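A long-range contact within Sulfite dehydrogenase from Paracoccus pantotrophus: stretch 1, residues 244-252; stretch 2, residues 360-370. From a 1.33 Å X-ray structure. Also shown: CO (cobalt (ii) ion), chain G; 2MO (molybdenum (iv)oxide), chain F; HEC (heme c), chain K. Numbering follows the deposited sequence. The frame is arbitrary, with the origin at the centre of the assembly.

Stretch 1 (244-252) SKYTDLMPD
Stretch 2, residues 360-370: AIRGRNNVYHN

How does the start of stretch 2 meet stretch 1? The two run antiparallel: CA atoms of Met250 and Arg362 lie 5.2 Å apart, those of Asp248 and Asn366 4.5 Å. Residues 360-362 finish a helix, and Ile361 (m, t) offers its carbonyl, its O 3.7 Å from Pro251 CG and 3.8 Å from Met250 CE. Met250, m at all three chi angles, curls its thioether so that SD lies 4.1 Å from Arg362 CG. Arg362 (-103/-10; m, t, t) extends along its own stretch, where NH1 donates to His369 O at 2.9 Å, tying the helix end to the loop's far end. Arg362 O sits 3.3 Å from Pro251 CD.

Why does the chain turn at Gly363? It is the first residue to leave helical geometry, with phi/psi of 68/-154, a positive phi that favours glycine. An ideal CB here would point toward stretch 1 and lie a tight 3.3 Å from Pro251 CG; Gly363 N lies 3.6 Å from Pro251 CG. Arg364 (-111/-9) points away and makes no contact with stretch 1.

What fills the middle of the contact, which buries 569 Å² in all? Water 4 joins the backbones, donating to Leu249 O at 2.7 Å and Arg362 O at 2.6 Å while accepting from Asn365 N at 3.0 Å. Leu249, in the short strand 248-249 (chi1 t, chi2 p), packs its CB 3.6 Å from the O of Asn365 (-112/26). Asn366 (-66/-31) has chi1 at -125°, between wells. Asn366 CA makes a CA-H...O contact with Leu249 O at 3.6 Å, matched by Asp248 CA to Asn366 O, also 3.6 Å. Water 2 accepts from Leu249 N at 3.0 Å.

What anchors the far end? After Val367 (73/-46), Tyr368 (-114/172, chi1 m, chi2 -73°) points toward stretch 1 and buries the most surface of any residue here. Tyr246 N donates to Tyr368 OH at 3.2 Å, almost linearly (177°), so the phenol oxygen satisfies the amide of the buried Tyr246. Tyr246 (56/38, chi1 m) lays its CA over the Tyr368 ring face, 4.0 Å from the centroid; the two rings meet obliquely, planes at 37° and centroids 4.9 Å apart.

How is the metal site drawn in? His369 (59/38, chi1 m, chi2 -78°) binds cobalt through NE2 at 2.1 Å. Asp248 (m) brings OD2 within 3.3 Å of His369 CD2, and its OD1 accepts from cobalt-bound water 3 at 2.7 Å. Cobalt-bound water 1 donates to Tyr246 O at 2.8 Å, so both stretches converge on the ion.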

# COMPACT_ATOMS: atom_id res chain seq x y z
N SER A 244 28.38 -19.72 5.36
CA SER A 244 28.06 -19.77 6.77
C SER A 244 26.55 -19.74 7.00
O SER A 244 26.03 -20.50 7.80
CB SER A 244 28.71 -18.60 7.50
OG SER A 244 28.39 -18.63 8.88
N LYS A 245 25.89 -18.82 6.30
CA LYS A 245 24.46 -18.60 6.43
C LYS A 245 23.77 -18.94 5.12
O LYS A 245 24.41 -19.07 4.07
CB LYS A 245 24.23 -17.15 6.84
CG LYS A 245 24.98 -16.77 8.11
CD LYS A 245 24.53 -17.54 9.35
CE LYS A 245 25.22 -17.01 10.58
NZ LYS A 245 24.70 -17.61 11.81
N TYR A 246 22.47 -19.16 5.21
CA TYR A 246 21.61 -19.51 4.07
C TYR A 246 22.13 -20.76 3.36
O TYR A 246 22.03 -20.93 2.15
CB TYR A 246 21.30 -18.31 3.15
CG TYR A 246 20.89 -17.14 4.01
CD1 TYR A 246 19.64 -17.09 4.59
CD2 TYR A 246 21.80 -16.15 4.33
CE1 TYR A 246 19.29 -16.03 5.45
CE2 TYR A 246 21.47 -15.12 5.19
CZ TYR A 246 20.25 -15.06 5.75
OH TYR A 246 20.01 -14.04 6.64
N THR A 247 22.63 -21.68 4.19
CA THR A 247 22.91 -23.06 3.83
C THR A 247 22.20 -23.91 4.85
O THR A 247 22.05 -23.50 6.00
CB THR A 247 24.42 -23.36 3.83
OG1 THR A 247 24.96 -22.99 5.11
CG2 THR A 247 25.13 -22.60 2.73
N ASP A 248 21.75 -25.09 4.44
CA ASP A 248 20.68 -25.80 5.16
C ASP A 248 21.20 -27.20 5.55
O ASP A 248 21.31 -28.10 4.70
CB ASP A 248 19.45 -25.94 4.26
CG ASP A 248 19.05 -24.66 3.55
OD1 ASP A 248 19.45 -23.57 4.02
OD2 ASP A 248 18.36 -24.78 2.51
N LEU A 249 21.55 -27.37 6.82
CA LEU A 249 22.21 -28.57 7.29
C LEU A 249 21.24 -29.75 7.26
O LEU A 249 20.10 -29.63 7.72
CB LEU A 249 22.78 -28.36 8.69
CG LEU A 249 23.64 -29.45 9.31
CD1 LEU A 249 24.94 -29.61 8.54
CD2 LEU A 249 23.92 -29.14 10.75
N MET A 250 21.71 -30.88 6.72
CA MET A 250 20.92 -32.09 6.49
C MET A 250 21.34 -33.20 7.46
O MET A 250 22.35 -33.08 8.13
CB MET A 250 21.06 -32.52 5.05
CG MET A 250 20.57 -31.46 4.08
SD MET A 250 18.78 -31.29 4.04
CE MET A 250 18.30 -32.76 3.11
N PRO A 251 20.58 -34.31 7.52
CA PRO A 251 20.84 -35.34 8.54
C PRO A 251 22.23 -35.96 8.50
O PRO A 251 22.71 -36.38 9.56
CB PRO A 251 19.75 -36.39 8.27
CG PRO A 251 18.60 -35.54 7.76
CD PRO A 251 19.27 -34.53 6.87
N ASP A 252 22.84 -36.04 7.33
CA ASP A 252 24.18 -36.64 7.20
C ASP A 252 25.32 -35.71 7.56
O ASP A 252 26.46 -36.14 7.56
CB ASP A 252 24.41 -37.26 5.80
CG ASP A 252 24.45 -36.24 4.69
OD1 ASP A 252 24.06 -35.08 4.90
OD2 ASP A 252 24.87 -36.63 3.56
N ALA A 360 11.21 -35.60 7.99
CA ALA A 360 11.57 -36.96 7.59
C ALA A 360 12.72 -36.95 6.60
O ALA A 360 13.51 -37.89 6.53
CB ALA A 360 10.34 -37.68 7.00
N ILE A 361 12.79 -35.90 5.78
CA ILE A 361 13.84 -35.75 4.78
C ILE A 361 15.02 -34.93 5.28
O ILE A 361 16.17 -35.26 5.02
CB ILE A 361 13.26 -35.10 3.49
CG1 ILE A 361 12.17 -36.02 2.91
CG2 ILE A 361 14.36 -34.84 2.46
CD1 ILE A 361 11.41 -35.43 1.79
N ARG A 362 14.73 -33.84 5.99
CA ARG A 362 15.76 -32.86 6.34
C ARG A 362 16.28 -32.91 7.76
O ARG A 362 17.25 -32.24 8.07
CB ARG A 362 15.21 -31.46 6.16
CG ARG A 362 14.76 -31.14 4.76
CD ARG A 362 14.20 -29.76 4.71
NE ARG A 362 13.56 -29.39 3.48
CZ ARG A 362 13.10 -28.18 3.26
NH1 ARG A 362 13.29 -27.22 4.17
NH2 ARG A 362 12.44 -27.92 2.15
N GLY A 363 15.63 -33.69 8.63
CA GLY A 363 15.93 -33.61 10.03
C GLY A 363 15.48 -32.28 10.60
O GLY A 363 14.58 -31.64 10.07
N ARG A 364 16.15 -31.87 11.68
CA ARG A 364 15.68 -30.81 12.54
C ARG A 364 16.53 -29.55 12.48
O ARG A 364 16.14 -28.54 13.06
CB ARG A 364 15.61 -31.33 13.98
CG ARG A 364 14.77 -32.59 14.08
CD ARG A 364 14.58 -33.11 15.48
NE ARG A 364 13.65 -32.30 16.27
CZ ARG A 364 12.32 -32.42 16.23
NH1 ARG A 364 11.73 -33.29 15.42
NH2 ARG A 364 11.57 -31.65 17.02
N ASN A 365 17.68 -29.60 11.80
CA ASN A 365 18.67 -28.52 11.87
C ASN A 365 18.83 -27.73 10.55
O ASN A 365 19.85 -27.08 10.33
CB ASN A 365 20.00 -29.07 12.37
CG ASN A 365 19.94 -29.50 13.84
OD1 ASN A 365 20.26 -30.64 14.18
ND2 ASN A 365 19.57 -28.58 14.68
N ASN A 366 17.79 -27.72 9.73
CA ASN A 366 17.83 -26.98 8.47
C ASN A 366 17.93 -25.48 8.63
O ASN A 366 18.45 -24.81 7.74
CB ASN A 366 16.59 -27.32 7.64
CG ASN A 366 16.92 -27.83 6.25
OD1 ASN A 366 17.86 -28.61 6.03
ND2 ASN A 366 16.12 -27.41 5.31
N VAL A 367 17.34 -24.96 9.72
CA VAL A 367 17.30 -23.52 10.05
C VAL A 367 16.33 -22.71 9.16
O VAL A 367 15.52 -21.95 9.66
CB VAL A 367 18.71 -22.84 10.13
CG1 VAL A 367 18.59 -21.37 10.45
CG2 VAL A 367 19.61 -23.53 11.17
N TYR A 368 16.41 -22.95 7.85
CA TYR A 368 15.74 -22.15 6.84
C TYR A 368 14.66 -23.00 6.15
O TYR A 368 14.58 -24.23 6.34
CB TYR A 368 16.78 -21.69 5.81
CG TYR A 368 17.94 -20.93 6.42
CD1 TYR A 368 17.78 -19.62 6.89
CD2 TYR A 368 19.19 -21.50 6.55
CE1 TYR A 368 18.83 -18.91 7.44
CE2 TYR A 368 20.23 -20.80 7.13
CZ TYR A 368 20.05 -19.51 7.57
OH TYR A 368 21.13 -18.82 8.06
N HIS A 369 13.85 -22.35 5.32
CA HIS A 369 12.93 -23.03 4.42
C HIS A 369 11.90 -23.93 5.10
O HIS A 369 11.54 -24.98 4.59
CB HIS A 369 13.69 -23.78 3.32
CG HIS A 369 14.51 -22.88 2.46
ND1 HIS A 369 13.97 -22.10 1.45
CD2 HIS A 369 15.85 -22.63 2.44
CE1 HIS A 369 14.93 -21.37 0.89
NE2 HIS A 369 16.08 -21.68 1.46
N ASN A 370 11.40 -23.50 6.26
CA ASN A 370 10.29 -24.18 6.90
C ASN A 370 8.95 -23.74 6.32
O ASN A 370 8.36 -22.77 6.78
CB ASN A 370 10.31 -23.96 8.40
CG ASN A 370 9.24 -24.76 9.11
OD1 ASN A 370 8.47 -25.49 8.45
ND2 ASN A 370 9.17 -24.64 10.43
CO CO G . 18.06 -21.01 0.95
MO 2MO F . 16.50 -13.14 5.67
OT1 2MO F . 16.62 -14.34 4.35
OT2 2MO F . 17.58 -13.61 7.24
FE HEC K . 32.75 -10.30 14.36
CHA HEC K . 30.42 -12.24 12.82
CHB HEC K . 35.21 -11.95 12.66
CHC HEC K . 35.01 -8.17 15.61
CHD HEC K . 30.43 -9.12 16.49
NA HEC K . 32.81 -11.80 13.01
C1A HEC K . 31.72 -12.51 12.55
C2A HEC K . 32.18 -13.58 11.69
C3A HEC K . 33.51 -13.49 11.65
C4A HEC K . 33.92 -12.37 12.47
CMA HEC K . 34.51 -14.38 10.87
CAA HEC K . 31.25 -14.60 10.98
CBA HEC K . 30.85 -15.73 11.92
CGA HEC K . 30.03 -16.79 11.24
O1A HEC K . 29.25 -16.49 10.34
O2A HEC K . 30.24 -17.96 11.65
NB HEC K . 34.70 -10.06 14.15
C1B HEC K . 35.57 -10.83 13.38
C2B HEC K . 36.87 -10.18 13.35
C3B HEC K . 36.82 -9.15 14.20
C4B HEC K . 35.47 -9.04 14.68
CMB HEC K . 38.09 -10.81 12.66
CAB HEC K . 37.93 -8.15 14.52
CBB HEC K . 38.50 -7.56 13.20
NC HEC K . 32.71 -8.90 15.80
C1C HEC K . 33.77 -8.15 16.20
C2C HEC K . 33.36 -7.29 17.28
C3C HEC K . 32.07 -7.55 17.53
C4C HEC K . 31.67 -8.60 16.63
CMC HEC K . 34.27 -6.26 17.98
CAC HEC K . 31.10 -7.02 18.59
CBC HEC K . 31.02 -5.57 18.88
ND HEC K . 30.78 -10.62 14.59
C1D HEC K . 29.98 -9.92 15.47
C2D HEC K . 28.59 -10.22 15.23
C3D HEC K . 28.59 -11.15 14.08
C4D HEC K . 29.97 -11.37 13.76
CMD HEC K . 27.34 -9.65 15.89
CAD HEC K . 27.35 -11.73 13.43
CBD HEC K . 26.90 -10.79 12.30
CGD HEC K . 25.71 -11.31 11.55
O1D HEC K . 25.33 -12.50 11.72
O2D HEC K . 25.22 -10.56 10.69
O HOH W 1 20.04 -20.49 0.29
O HOH W 2 21.50 -24.86 8.39
O HOH W 3 18.75 -21.25 2.94
O HOH W 4 19.02 -31.20 9.69